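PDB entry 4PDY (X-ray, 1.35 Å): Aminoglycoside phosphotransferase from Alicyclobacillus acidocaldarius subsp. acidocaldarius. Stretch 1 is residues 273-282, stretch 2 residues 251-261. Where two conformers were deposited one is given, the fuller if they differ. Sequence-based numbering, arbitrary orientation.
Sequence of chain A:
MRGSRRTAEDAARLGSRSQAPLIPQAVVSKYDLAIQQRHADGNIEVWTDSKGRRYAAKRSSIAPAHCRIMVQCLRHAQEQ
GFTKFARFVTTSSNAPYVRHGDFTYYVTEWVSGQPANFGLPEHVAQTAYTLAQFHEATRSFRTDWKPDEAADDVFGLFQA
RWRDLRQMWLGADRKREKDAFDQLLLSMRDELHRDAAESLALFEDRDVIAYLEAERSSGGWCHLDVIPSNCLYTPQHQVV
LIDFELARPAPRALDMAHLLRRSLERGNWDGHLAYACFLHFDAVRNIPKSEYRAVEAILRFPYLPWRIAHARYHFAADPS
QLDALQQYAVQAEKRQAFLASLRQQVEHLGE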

# COMPACT_ATOMS: atom_id res chain seq x y z
N LEU A 273 14.58 4.77 -8.69
CA LEU A 273 13.54 4.01 -8.01
C LEU A 273 12.30 3.92 -8.89
O LEU A 273 11.68 2.85 -8.96
CB LEU A 273 13.21 4.65 -6.68
CG LEU A 273 14.38 4.74 -5.68
CD1 LEU A 273 14.10 5.74 -4.57
CD2 LEU A 273 14.73 3.38 -5.09
N ALA A 274 11.93 5.03 -9.56
CA ALA A 274 10.76 5.02 -10.43
C ALA A 274 10.99 4.14 -11.64
O ALA A 274 10.15 3.35 -12.02
CB ALA A 274 10.38 6.42 -10.85
N TYR A 275 12.20 4.23 -12.21
CA TYR A 275 12.53 3.43 -13.38
C TYR A 275 12.46 1.94 -13.04
O TYR A 275 11.93 1.15 -13.80
CB TYR A 275 13.91 3.79 -13.91
CG TYR A 275 14.26 3.07 -15.19
CD1 TYR A 275 13.59 3.35 -16.37
CD2 TYR A 275 15.24 2.10 -15.22
CE1 TYR A 275 13.91 2.70 -17.56
CE2 TYR A 275 15.57 1.43 -16.39
CZ TYR A 275 14.90 1.74 -17.56
OH TYR A 275 15.21 1.08 -18.73
N ALA A 276 13.02 1.58 -11.88
CA ALA A 276 12.99 0.18 -11.42
C ALA A 276 11.54 -0.32 -11.36
O ALA A 276 11.19 -1.41 -11.82
CB ALA A 276 13.68 0.05 -10.07
N CYS A 277 10.67 0.52 -10.82
CA CYS A 277 9.26 0.19 -10.73
C CYS A 277 8.60 0.03 -12.11
O CYS A 277 8.00 -1.00 -12.41
CB CYS A 277 8.56 1.27 -9.93
SG CYS A 277 6.78 1.10 -9.76
N PHE A 278 8.73 1.05 -12.97
CA PHE A 278 8.03 1.04 -14.26
C PHE A 278 8.54 -0.12 -15.12
O PHE A 278 7.76 -0.82 -15.75
CB PHE A 278 8.27 2.35 -15.02
CG PHE A 278 7.58 3.56 -14.42
CD1 PHE A 278 6.25 3.51 -14.06
CD2 PHE A 278 8.26 4.76 -14.27
CE1 PHE A 278 5.62 4.62 -13.55
CE2 PHE A 278 7.63 5.88 -13.76
CZ PHE A 278 6.31 5.80 -13.39
N LEU A 279 9.85 -0.33 -15.12
CA LEU A 279 10.42 -1.40 -15.93
C LEU A 279 9.81 -2.76 -15.57
O LEU A 279 9.56 -3.59 -16.43
CB LEU A 279 11.94 -1.46 -15.74
CG LEU A 279 12.74 -2.30 -16.73
CD1 LEU A 279 12.73 -1.63 -18.10
CD2 LEU A 279 14.17 -2.48 -16.23
N HIS A 280 9.60 -2.99 -14.26
CA HIS A 280 9.13 -4.29 -13.82
C HIS A 280 7.62 -4.47 -13.92
O HIS A 280 7.17 -5.58 -14.12
CB HIS A 280 9.70 -4.63 -12.44
CG HIS A 280 11.16 -4.92 -12.51
ND1 HIS A 280 12.11 -3.93 -12.55
CD2 HIS A 280 11.83 -6.10 -12.62
CE1 HIS A 280 13.31 -4.48 -12.71
NE2 HIS A 280 13.16 -5.79 -12.73
N PHE A 281 6.84 -3.39 -13.81
CA PHE A 281 5.43 -3.47 -14.24
C PHE A 281 5.33 -3.75 -15.75
O PHE A 281 4.59 -4.63 -16.19
CB PHE A 281 4.65 -2.20 -13.86
CG PHE A 281 4.11 -2.21 -12.45
CD1 PHE A 281 2.87 -2.76 -12.19
CD2 PHE A 281 4.83 -1.65 -11.41
CE1 PHE A 281 2.36 -2.80 -10.90
CE2 PHE A 281 4.33 -1.67 -10.11
CZ PHE A 281 3.08 -2.23 -9.86
N ASP A 282 6.11 -3.01 -16.52
CA ASP A 282 6.09 -3.13 -17.98
C ASP A 282 6.46 -4.52 -18.45
O ASP A 282 5.90 -5.01 -19.43
CB ASP A 282 7.04 -2.10 -18.60
CG ASP A 282 6.79 -1.87 -20.06
OD1 ASP A 282 5.82 -1.16 -20.42
OD2 ASP A 282 7.58 -2.38 -20.85
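Stretch 2 251-261: PRALDMAHLLR

Stretch 2 is helical except for Pro-251 at its start, and the helix lies against that of stretch 1 and runs nearly antiparallel to it, at 159° between their N-to-C directions, with a closest approach of the axes of 10.1 Å. That spacing leaves room for side chains to interlock between the two backbones, and the pair buries 476 Å² in all. Because the directions oppose, the early residues of stretch 2 meet the end of stretch 1, and the later ones meet its beginning.

Pro-251 is extended in backbone (phi/psi -61/140) and lies out of reach of stretch 1; Pro-251 O accepts a hydrogen bond from Leu-254 N at 3.0 Å. Arg-252 points toward stretch 1, and its long chain, t at chi1 and chi2 and p at chi3, carries the guanidinium to the backbone of Phe-281. There Arg-252 NH1 donates a hydrogen bond to Phe-281 O at 3.2 Å, with a bent N-H...O angle of 139°. The aliphatic part is useful too: Arg-252 CD lies 3.7 Å from Phe-281 CD1, at the edge of the ring, so one residue serves both a polar and an apolar neighbour.

Ala-253 points away and Leu-254 is out of reach. Asp-255 points sideways, and its carboxylate is hydrogen-bonded elsewhere in the structure; its backbone C comes within 4.5 Å of Phe-281 CZ.

Met-256, present as selenomethionine, points toward stretch 1 and fits between two aromatic rings. Its flexible, unbranched chain lets Met-256 CE approach Phe-281 CG at 3.6 Å over one ring face, while Met-256 CG sits 3.9 Å from the centroid of that ring in a CH-pi contact. The selenium meets the other ring at its edge, with Met-256 SE 3.8 Å from Phe-278 CD1. Met-256 CG also packs on Cys-277 SG at 3.9 Å.

Next, Ala-257 points away and His-258 is out of reach. Nearly one turn after Met-256, Leu-259 points toward stretch 1 and places its CD2 3.9 Å from Cys-277 SG, a small, polarizable group that packs readily against hydrocarbon.

Leu-260 starts out sideways, but its branched end comes nearer. Leu-260 CD1 reaches Phe-278 CE1 at 3.6 Å, Leu-260 CG lies 3.8 Å from Cys-277 SG, and Leu-260 CD2 packs 3.5 Å from Ala-274 CA. The small side chain of Ala-274 suits this close approach, where Ala-274 CA and Leu-260 CA are 6.2 Å apart. Arg-261, out of reach of stretch 1, ends the segment with its guanidinium hydrogen-bonded elsewhere in the structure.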

# COMPACT_ATOMS: atom_id res chain seq x y z
N PRO A 251 -7.72 -0.67 -10.42
CA PRO A 251 -6.78 -0.39 -11.49
C PRO A 251 -5.34 -0.55 -11.01
O PRO A 251 -5.00 -0.11 -9.92
CB PRO A 251 -7.09 1.06 -11.85
CG PRO A 251 -8.53 1.23 -11.50
CD PRO A 251 -8.68 0.43 -10.23
N ARG A 252 -4.52 -1.11 -11.88
CA ARG A 252 -3.11 -1.35 -11.60
C ARG A 252 -2.37 -0.09 -11.16
O ARG A 252 -1.45 -0.15 -10.33
CB ARG A 252 -2.45 -2.01 -12.80
CG ARG A 252 -1.07 -2.55 -12.51
CD ARG A 252 -0.53 -3.42 -13.61
NE ARG A 252 -0.10 -2.61 -14.76
CZ ARG A 252 0.86 -2.97 -15.62
NH1 ARG A 252 1.51 -4.13 -15.47
NH2 ARG A 252 1.20 -2.15 -16.61
N ALA A 253 -2.75 1.06 -11.69
CA ALA A 253 -2.14 2.31 -11.33
C ALA A 253 -2.15 2.59 -9.82
O ALA A 253 -1.29 3.34 -9.32
CB ALA A 253 -2.85 3.46 -12.07
N LEU A 254 -3.13 2.06 -9.10
CA LEU A 254 -3.16 2.29 -7.65
C LEU A 254 -1.96 1.67 -6.94
O LEU A 254 -1.28 2.37 -6.20
CB LEU A 254 -4.45 1.79 -7.04
CG LEU A 254 -5.73 2.57 -7.39
CD1 LEU A 254 -6.92 1.97 -6.67
CD2 LEU A 254 -5.59 4.05 -7.06
N ASP A 255 -1.68 0.40 -7.20
CA ASP A 255 -0.52 -0.22 -6.60
C ASP A 255 0.76 0.45 -7.10
O ASP A 255 1.69 0.68 -6.33
CB ASP A 255 -0.48 -1.73 -6.91
CG ASP A 255 -1.23 -2.61 -5.87
OD1 ASP A 255 -1.68 -2.14 -4.79
OD2 ASP A 255 -1.38 -3.82 -6.20
N MSE A 256 0.81 0.78 -8.39
CA MSE A 256 2.00 1.39 -8.95
C MSE A 256 2.29 2.73 -8.31
O MSE A 256 3.43 3.01 -7.91
CB MSE A 256 1.87 1.47 -10.46
CG MSE A 256 3.22 1.70 -11.11
SE MSE A 256 3.02 1.90 -13.04
CE MSE A 256 1.93 0.38 -13.64
N ALA A 257 1.27 3.58 -8.21
CA ALA A 257 1.43 4.91 -7.62
C ALA A 257 1.76 4.83 -6.13
O ALA A 257 2.50 5.65 -5.63
CB ALA A 257 0.18 5.77 -7.86
N HIS A 258 1.12 3.92 -5.41
CA HIS A 258 1.41 3.79 -3.97
C HIS A 258 2.85 3.33 -3.69
O HIS A 258 3.52 3.94 -2.86
CB HIS A 258 0.37 2.90 -3.28
CG HIS A 258 -1.03 3.43 -3.38
ND1 HIS A 258 -2.14 2.61 -3.35
CD2 HIS A 258 -1.51 4.68 -3.55
CE1 HIS A 258 -3.24 3.34 -3.46
NE2 HIS A 258 -2.88 4.60 -3.57
N LEU A 259 3.33 2.36 -4.45
CA LEU A 259 4.73 1.97 -4.37
C LEU A 259 5.64 3.14 -4.71
O LEU A 259 6.62 3.42 -4.00
CB LEU A 259 5.01 0.80 -5.29
CG LEU A 259 6.47 0.34 -5.32
CD1 LEU A 259 6.99 -0.10 -3.94
CD2 LEU A 259 6.63 -0.78 -6.30
N LEU A 260 5.32 3.84 -5.80
CA LEU A 260 6.17 4.94 -6.20
C LEU A 260 6.21 6.05 -5.15
O LEU A 260 7.25 6.62 -4.88
CB LEU A 260 5.70 5.51 -7.55
CG LEU A 260 6.02 4.65 -8.78
CD1 LEU A 260 5.17 5.02 -9.98
CD2 LEU A 260 7.49 4.80 -9.17
N ARG A 261 5.06 6.42 -4.60
CA ARG A 261 5.05 7.54 -3.69
C ARG A 261 5.90 7.21 -2.45
O ARG A 261 6.68 8.02 -1.99
CB ARG A 261 3.64 7.98 -3.29
CG ARG A 261 3.68 9.39 -2.74
CD ARG A 261 2.46 9.84 -1.97
NE ARG A 261 1.17 9.75 -2.64
CZ ARG A 261 0.65 10.60 -3.54
NH1 ARG A 261 1.30 11.67 -3.98
NH2 ARG A 261 -0.58 10.37 -3.97